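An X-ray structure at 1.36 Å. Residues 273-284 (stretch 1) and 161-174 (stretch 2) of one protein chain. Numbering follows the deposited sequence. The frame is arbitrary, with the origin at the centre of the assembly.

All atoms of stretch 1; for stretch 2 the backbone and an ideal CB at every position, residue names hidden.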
ATOM      1  N   ALA A 273      11.390  26.252 -16.643  1.00 20.87           N
ATOM      2  CA  ALA A 273      11.007  25.781 -17.989  1.00 19.68           C
ATOM      3  C   ALA A 273       9.924  26.675 -18.602  1.00 19.26           C
ATOM      4  O   ALA A 273       9.046  27.171 -17.890  1.00 20.39           O
ATOM      5  CB  ALA A 273      10.539  24.350 -17.867  1.00 18.75           C
ATOM      6  N   ASP A 274       9.960  26.813 -19.926  1.00 18.66           N
ATOM      7  CA  ASP A 274       8.863  27.417 -20.710  1.00 19.42           C
ATOM      8  C   ASP A 274       7.680  26.443 -20.778  1.00 18.27           C
ATOM      9  O   ASP A 274       7.775  25.346 -20.272  1.00 17.78           O
ATOM     10  CB  ASP A 274       9.368  27.821 -22.100  1.00 20.43           C
ATOM     11  CG  ASP A 274       9.673  26.682 -23.061  1.00 21.19           C
ATOM     12  OD1 ASP A 274       9.509  25.492 -22.688  1.00 22.71           O
ATOM     13  OD2 ASP A 274      10.000  26.995 -24.227  1.00 24.31           O
ATOM     14  N   ARG A 275       6.603  26.826 -21.458  1.00 13.50           N
ATOM     15  CA  ARG A 275       5.342  26.049 -21.429  1.00 12.53           C
ATOM     16  C   ARG A 275       5.598  24.645 -22.008  1.00 12.16           C
ATOM     17  O   ARG A 275       5.072  23.660 -21.475  1.00 12.22           O
ATOM     18  CB  ARG A 275       4.193  26.775 -22.127  1.00 13.59           C
ATOM     19  CG  ARG A 275       2.930  25.940 -22.164  1.00 13.64           C
ATOM     20  CD  ARG A 275       1.750  26.772 -22.619  1.00 14.30           C
ATOM     21  NE  ARG A 275       1.412  27.863 -21.726  1.00 15.10           N
ATOM     22  CZ  ARG A 275       0.447  28.766 -21.960  1.00 15.40           C
ATOM     23  NH1 ARG A 275      -0.209  28.744 -23.091  1.00 16.31           N
ATOM     24  NH2 ARG A 275       0.172  29.705 -21.078  1.00 18.57           N
ATOM     25  N   ALA A 276       6.226  24.540 -23.184  1.00 13.14           N
ATOM     26  CA  ALA A 276       6.467  23.229 -23.819  1.00 13.00           C
ATOM     27  C   ALA A 276       7.296  22.341 -22.886  1.00 13.10           C
ATOM     28  O   ALA A 276       6.964  21.157 -22.727  1.00 13.68           O
ATOM     29  CB  ALA A 276       7.157  23.406 -25.142  1.00 14.22           C
ATOM     30  N   ASN A 277       8.343  22.880 -22.293  1.00 13.71           N
ATOM     31  CA  ASN A 277       9.234  22.077 -21.428  1.00 13.55           C
ATOM     32  C   ASN A 277       8.495  21.741 -20.147  1.00 13.57           C
ATOM     33  O   ASN A 277       8.674  20.586 -19.629  1.00 14.09           O
ATOM     34  CB  ASN A 277      10.554  22.792 -21.208  1.00 15.59           C
ATOM     35  CG  ASN A 277      11.453  22.649 -22.421  1.00 19.40           C
ATOM     36  OD1 ASN A 277      11.674  23.579 -23.168  1.00 26.42           O
ATOM     37  ND2 ASN A 277      12.051  21.494 -22.589  1.00 25.04           N
ATOM     38  N   GLN A 278       7.643  22.610 -19.644  1.00 13.20           N
ATOM     39  CA  GLN A 278       6.802  22.259 -18.467  1.00 13.16           C
ATOM     40  C   GLN A 278       5.901  21.076 -18.811  1.00 13.17           C
ATOM     41  O   GLN A 278       5.637  20.247 -17.944  1.00 13.42           O
ATOM     42  CB  GLN A 278       5.980  23.445 -17.966  1.00 13.55           C
ATOM     43  CG  GLN A 278       6.833  24.442 -17.237  1.00 14.63           C
ATOM     44  CD  GLN A 278       6.060  25.598 -16.667  1.00 17.49           C
ATOM     45  OE1 GLN A 278       4.927  25.877 -17.050  1.00 21.58           O
ATOM     46  NE2 GLN A 278       6.690  26.283 -15.742  1.00 19.04           N
ATOM     47  N   ALA A 279       5.415  21.015 -20.041  1.00 12.52           N
ATOM     48  CA  ALA A 279       4.538  19.914 -20.466  1.00 11.91           C
ATOM     49  C   ALA A 279       5.362  18.629 -20.497  1.00 12.21           C
ATOM     50  O   ALA A 279       4.859  17.605 -20.092  1.00 11.91           O
ATOM     51  CB  ALA A 279       3.926  20.178 -21.822  1.00 13.49           C
ATOM     52  N   VAL A 280       6.569  18.664 -21.013  1.00 12.22           N
ATOM     53  CA  VAL A 280       7.421  17.445 -21.011  1.00 13.37           C
ATOM     54  C   VAL A 280       7.584  16.966 -19.571  1.00 13.11           C
ATOM     55  O   VAL A 280       7.485  15.756 -19.292  1.00 13.55           O
ATOM     56  CB  VAL A 280       8.770  17.725 -21.664  1.00 16.04           C
ATOM     57  CG1 VAL A 280       9.721  16.560 -21.457  1.00 17.94           C
ATOM     58  CG2 VAL A 280       8.551  18.051 -23.117  1.00 18.27           C
ATOM     59  N   LEU A 281       7.858  17.886 -18.671  1.00 13.43           N
ATOM     60  CA  LEU A 281       8.065  17.530 -17.262  1.00 13.56           C
ATOM     61  C   LEU A 281       6.799  16.906 -16.714  1.00 13.07           C
ATOM     62  O   LEU A 281       6.860  15.853 -16.019  1.00 13.54           O
ATOM     63  CB  LEU A 281       8.460  18.776 -16.480  1.00 15.41           C
ATOM     64  CG  LEU A 281       9.898  19.194 -16.693  1.00 18.51           C
ATOM     65  CD1 LEU A 281      10.155  20.580 -16.185  1.00 20.22           C
ATOM     66  CD2 LEU A 281      10.879  18.246 -16.100  1.00 22.53           C
ATOM     67  N   SER A 282       5.671  17.568 -16.882  1.00 11.48           N
ATOM     68  CA  SER A 282       4.446  17.109 -16.203  1.00 11.66           C
ATOM     69  C   SER A 282       4.007  15.774 -16.810  1.00 11.46           C
ATOM     70  O   SER A 282       3.575  14.906 -16.043  1.00 12.00           O
ATOM     71  CB  SER A 282       3.371  18.158 -16.231  1.00 14.58           C
ATOM     72  OG  SER A 282       2.924  18.402 -17.531  1.00 15.65           O
ATOM     73  N   LEU A 283       4.056  15.643 -18.121  1.00 10.80           N
ATOM     74  CA  LEU A 283       3.624  14.391 -18.745  1.00 10.74           C
ATOM     75  C   LEU A 283       4.563  13.260 -18.366  1.00 10.31           C
ATOM     76  O   LEU A 283       4.059  12.116 -18.165  1.00 10.89           O
ATOM     77  CB  LEU A 283       3.568  14.548 -20.256  1.00 11.79           C
ATOM     78  CG  LEU A 283       2.508  15.549 -20.704  1.00 13.48           C
ATOM     79  CD1 LEU A 283       2.647  15.708 -22.188  1.00 16.65           C
ATOM     80  CD2 LEU A 283       1.090  15.119 -20.327  1.00 15.23           C
ATOM     81  N   THR A 284       5.848  13.515 -18.298  1.00 10.68           N
ATOM     82  CA  THR A 284       6.812  12.440 -17.975  1.00 10.66           C
ATOM     83  C   THR A 284       6.609  12.005 -16.521  1.00 11.06           C
ATOM     84  O   THR A 284       6.611  10.827 -16.193  1.00 10.91           O
ATOM     85  CB  THR A 284       8.249  12.866 -18.255  1.00 11.12           C
ATOM     86  OG1 THR A 284       8.343  13.264 -19.625  1.00 13.13           O
ATOM     87  CG2 THR A 284       9.212  11.732 -18.004  1.00 12.15           C
ATOM     88  N   UNK A 161       4.624   9.877 -30.152  1.00 13.83           N
ATOM     89  CA  UNK A 161       3.683  10.579 -29.292  1.00 13.28           C
ATOM     90  C   UNK A 161       3.927  12.075 -29.263  1.00 12.30           C
ATOM     91  O   UNK A 161       4.671  12.631 -30.107  1.00 12.73           O
ATOM     92  CB  UNK A 161       3.756  10.019 -27.870  1.00 13.28           C
ATOM     93  N   UNK A 162       3.329  12.717 -28.284  1.00 11.82           N
ATOM     94  CA  UNK A 162       3.377  14.177 -28.191  1.00 12.18           C
ATOM     95  C   UNK A 162       4.791  14.607 -27.841  1.00 11.85           C
ATOM     96  O   UNK A 162       5.234  15.675 -28.314  1.00 12.96           O
ATOM     97  CB  UNK A 162       2.381  14.699 -27.153  1.00 12.18           C
ATOM     98  N   UNK A 163       5.545  13.827 -27.073  1.00 12.10           N
ATOM     99  CA  UNK A 163       6.906  14.246 -26.730  1.00 12.78           C
ATOM    100  C   UNK A 163       7.726  14.374 -28.004  1.00 12.42           C
ATOM    101  O   UNK A 163       8.559  15.290 -28.095  1.00 13.20           O
ATOM    102  CB  UNK A 163       7.561  13.257 -25.764  1.00 12.78           C
ATOM    103  N   UNK A 164       7.575  13.488 -28.983  1.00 12.45           N
ATOM    104  CA  UNK A 164       8.398  13.589 -30.203  1.00 13.83           C
ATOM    105  C   UNK A 164       8.030  14.863 -30.980  1.00 13.11           C
ATOM    106  O   UNK A 164       8.902  15.458 -31.612  1.00 13.13           O
ATOM    107  CB  UNK A 164       8.209  12.354 -31.086  1.00 13.83           C
ATOM    108  N   UNK A 165       6.780  15.293 -30.926  1.00 12.57           N
ATOM    109  CA  UNK A 165       6.399  16.559 -31.592  1.00 12.70           C
ATOM    110  C   UNK A 165       7.107  17.699 -30.866  1.00 11.58           C
ATOM    111  O   UNK A 165       7.741  18.558 -31.506  1.00 12.42           O
ATOM    112  CB  UNK A 165       4.883  16.767 -31.588  1.00 12.70           C
ATOM    113  N   UNK A 166       7.061  17.721 -29.555  1.00 11.48           N
ATOM    114  CA  UNK A 166       7.726  18.788 -28.819  1.00 12.02           C
ATOM    115  C   UNK A 166       9.246  18.722 -29.028  1.00 11.82           C
ATOM    116  O   UNK A 166       9.886  19.792 -29.185  1.00 12.18           O
ATOM    117  CB  UNK A 166       7.386  18.698 -27.330  1.00 12.02           C
ATOM    118  N   UNK A 167       9.858  17.543 -29.054  1.00 11.87           N
ATOM    119  CA  UNK A 167      11.303  17.378 -29.282  1.00 12.26           C
ATOM    120  C   UNK A 167      11.665  17.812 -30.704  1.00 12.48           C
ATOM    121  O   UNK A 167      12.788  18.239 -30.936  1.00 14.59           O
ATOM    122  CB  UNK A 167      11.726  15.927 -29.047  1.00 12.26           C
ATOM    123  N   UNK A 168      10.715  17.738 -31.634  1.00 12.18           N
ATOM    124  CA  UNK A 168      10.946  18.254 -32.981  1.00 13.01           C
ATOM    125  C   UNK A 168      11.083  19.767 -32.950  1.00 12.91           C
ATOM    126  O   UNK A 168      11.822  20.334 -33.752  1.00 15.91           O
ATOM    127  CB  UNK A 168       9.811  17.843 -33.921  1.00 13.01           C
ATOM    128  N   UNK A 169      10.442  20.415 -32.007  1.00 13.29           N
ATOM    129  CA  UNK A 169      10.509  21.885 -31.830  1.00 14.01           C
ATOM    130  C   UNK A 169      11.703  22.333 -30.987  1.00 14.74           C
ATOM    131  O   UNK A 169      12.133  23.485 -31.172  1.00 15.75           O
ATOM    132  CB  UNK A 169       9.220  22.390 -31.177  1.00 14.01           C
ATOM    133  N   UNK A 170      12.160  21.555 -30.004  1.00 14.53           N
ATOM    134  CA  UNK A 170      13.220  21.949 -29.027  1.00 13.90           C
ATOM    135  C   UNK A 170      14.123  20.752 -28.754  1.00 13.42           C
ATOM    136  O   UNK A 170      13.639  19.729 -28.192  1.00 13.76           O
ATOM    137  CB  UNK A 170      12.611  22.457 -27.719  1.00 13.90           C
ATOM    138  N   UNK A 171      15.373  20.850 -29.151  1.00 20.18           N
ATOM    139  CA  UNK A 171      16.354  19.745 -29.139  1.00 20.46           C
ATOM    140  C   UNK A 171      16.735  19.350 -27.720  1.00 19.75           C
ATOM    141  O   UNK A 171      17.282  18.267 -27.576  1.00 20.85           O
ATOM    142  CB  UNK A 171      17.612  20.138 -29.916  1.00 20.46           C
ATOM    143  N   UNK A 172      16.449  20.176 -26.715  1.00 19.78           N
ATOM    144  CA  UNK A 172      16.822  19.876 -25.320  1.00 19.48           C
ATOM    145  C   UNK A 172      15.802  18.909 -24.691  1.00 18.36           C
ATOM    146  O   UNK A 172      16.069  18.449 -23.589  1.00 18.87           O
ATOM    147  CB  UNK A 172      16.907  21.164 -24.499  1.00 19.48           C
ATOM    148  N   UNK A 173      14.645  18.686 -25.292  1.00 18.19           N
ATOM    149  CA  UNK A 173      13.539  17.896 -24.675  1.00 17.25           C
ATOM    150  C   UNK A 173      13.965  16.467 -24.356  1.00 17.00           C
ATOM    151  O   UNK A 173      13.645  16.000 -23.259  1.00 17.24           O
ATOM    152  CB  UNK A 173      12.325  17.861 -25.605  1.00 17.25           C
ATOM    153  N   UNK A 174      14.624  15.708 -25.231  1.00 17.50           N
ATOM    154  CA  UNK A 174      14.952  14.323 -24.852  1.00 17.65           C
ATOM    155  C   UNK A 174      15.808  14.256 -23.584  1.00 17.66           C
ATOM    156  O   UNK A 174      15.564  13.352 -22.748  1.00 17.56           O
ATOM    157  CB  UNK A 174      15.684  13.626 -26.000  1.00 17.65           C
TER

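Stretch 1 presents a helix whose Ala-276, Ala-279, Val-280 and Leu-283 point toward stretch 2, with Asp-274 and Asn-277 adding polar atoms near its start. The helix of stretch 2 runs roughly antiparallel to it, at 152°, so early positions of stretch 2 meet the later part of stretch 1.

Position 161 has phi 67° and psi -165°. Positive phi by itself favours glycine, and the residue is Gly-161.

Position 162 directs its CB toward stretch 1, with Leu-283 CD1 5.1 Å from the ideal CB. A branched or long apolar chain would fill the gap; leucine, isoleucine or methionine would suit. It is Leu-162, whose CD2 lies 4.0 Å from Leu-283 CD1.

Position 163 points sideways, with no atom of stretch 1 within 5.5 Å of its ideal CB, so the view decides little. It is Thr-163, its hydroxyl hydrogen-bonded elsewhere in the structure. Positions 164 and 165 are out of reach and could take many helix-compatible residues; they are Ala-164 and Ile-165.

Position 166 faces the middle of the contact: its ideal CB is 4.4 Å from Val-280 CG2 and 5.2 Å from Ala-276 CB. The small alanines leave room for a long apolar chain, leucine or methionine above all. Leu-166 places CD1 3.9 Å from Val-280 CG2 and 4.4 Å from Ala-279 CB, while its CD2 lies 4.3 Å from Ala-276 CB.

Position 167 makes no contact, and the view leaves it open: Ala-167. Position 168 faces no atom of stretch 1, but an ideal CB there would lie 3.3 Å from the backbone O of Ile-165, which makes a residue without CB a comfortable choice: Gly-168. Position 169 points toward stretch 1 but begins too far away to be dictated by it; Gln-169 makes no contact with stretch 1.

Position 170 leaves helical angles (-141°/114°) and points toward the polar start of the other helix. There Asp-274 OD1 caps by accepting from Asn-277 N at 2.9 Å. A long polar or basic chain would suit. Gln-170 extends along this edge, and its NE2 donates to water 1 at 2.5 Å; that water in turn donates a weak hydrogen bond to Asp-274 OD2 at 3.5 Å.

Position 171 lies in a type I turn from 170 to 173, out of reach, and tolerates many residues: Ala-171. Position 172 points sideways near Asn-277, and a small polar residue would fit; Thr-172 makes only a marginal contact.

Position 173 has its ideal CB 4.5 Å from Val-280 CG2, inviting valine, isoleucine or leucine. Ile-173 sets CG2 3.6 Å from Val-280 CG2, and also packs against Asn-277.

Position 174 points away, and its phi of -59° permits proline: Pro-174.

Stretch 2, residues 161-174: GLTAILAGQQATIP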
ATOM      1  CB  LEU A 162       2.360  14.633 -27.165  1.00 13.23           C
ATOM      2  CG  LEU A 162       2.278  16.124 -26.990  1.00 15.50           C
ATOM      3  CD1 LEU A 162       1.876  16.790 -28.292  1.00 18.32           C
ATOM      4  CD2 LEU A 162       1.329  16.427 -25.865  1.00 18.57           C
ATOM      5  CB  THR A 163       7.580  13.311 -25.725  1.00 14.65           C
ATOM      6  OG1 THR A 163       6.740  13.215 -24.576  1.00 16.25           O
ATOM      7  CG2 THR A 163       8.943  13.830 -25.350  1.00 17.40           C
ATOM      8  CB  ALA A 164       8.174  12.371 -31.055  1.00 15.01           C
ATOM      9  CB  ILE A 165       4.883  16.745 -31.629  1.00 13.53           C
ATOM     10  CG1 ILE A 165       4.262  15.673 -32.508  1.00 14.45           C
ATOM     11  CG2 ILE A 165       4.494  18.140 -32.072  1.00 15.25           C
ATOM     12  CD1 ILE A 165       2.789  15.627 -32.423  1.00 16.60           C
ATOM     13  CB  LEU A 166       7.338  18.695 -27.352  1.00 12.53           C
ATOM     14  CG  LEU A 166       5.866  18.889 -27.042  1.00 13.44           C
ATOM     15  CD1 LEU A 166       5.608  18.657 -25.563  1.00 14.65           C
ATOM     16  CD2 LEU A 166       5.388  20.270 -27.458  1.00 14.98           C
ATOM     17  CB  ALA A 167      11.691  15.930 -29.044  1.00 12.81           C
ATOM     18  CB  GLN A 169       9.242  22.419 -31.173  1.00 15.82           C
ATOM     19  CG  GLN A 169       7.994  22.115 -31.965  1.00 17.51           C
ATOM     20  CD  GLN A 169       6.742  22.688 -31.360  1.00 22.30           C
ATOM     21  OE1 GLN A 169       6.761  23.355 -30.327  1.00 27.22           O
ATOM     22  NE2 GLN A 169       5.636  22.449 -32.045  1.00 27.35           N
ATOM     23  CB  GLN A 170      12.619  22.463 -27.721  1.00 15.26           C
ATOM     24  CG  GLN A 170      11.855  23.769 -27.895  1.00 17.40           C
ATOM     25  CD  GLN A 170      11.591  24.498 -26.600  1.00 19.37           C
ATOM     26  OE1 GLN A 170      10.492  24.999 -26.373  1.00 25.27           O
ATOM     27  NE2 GLN A 170      12.604  24.603 -25.762  1.00 19.02           N
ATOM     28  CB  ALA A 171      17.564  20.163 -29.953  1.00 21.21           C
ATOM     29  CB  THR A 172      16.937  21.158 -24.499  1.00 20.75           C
ATOM     30  OG1 THR A 172      15.721  21.890 -24.639  1.00 22.21           O
ATOM     31  CG2 THR A 172      18.123  21.997 -24.921  1.00 23.72           C
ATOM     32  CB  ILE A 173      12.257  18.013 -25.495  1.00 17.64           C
ATOM     33  CG1 ILE A 173      11.660  19.385 -25.175  1.00 19.15           C
ATOM     34  CG2 ILE A 173      11.288  16.871 -25.216  1.00 16.12           C
ATOM     35  CD1 ILE A 173      10.424  19.724 -25.897  1.00 19.77           C
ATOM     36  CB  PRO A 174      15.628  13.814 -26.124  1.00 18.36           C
ATOM     37  CG  PRO A 174      14.965  14.620 -27.226  1.00 18.65           C
ATOM     38  CD  PRO A 174      14.878  16.009 -26.653  1.00 17.91           C
TER
HETATM   39  O   HOH W   1      13.315  26.111 -23.837  1.00 29.06           O
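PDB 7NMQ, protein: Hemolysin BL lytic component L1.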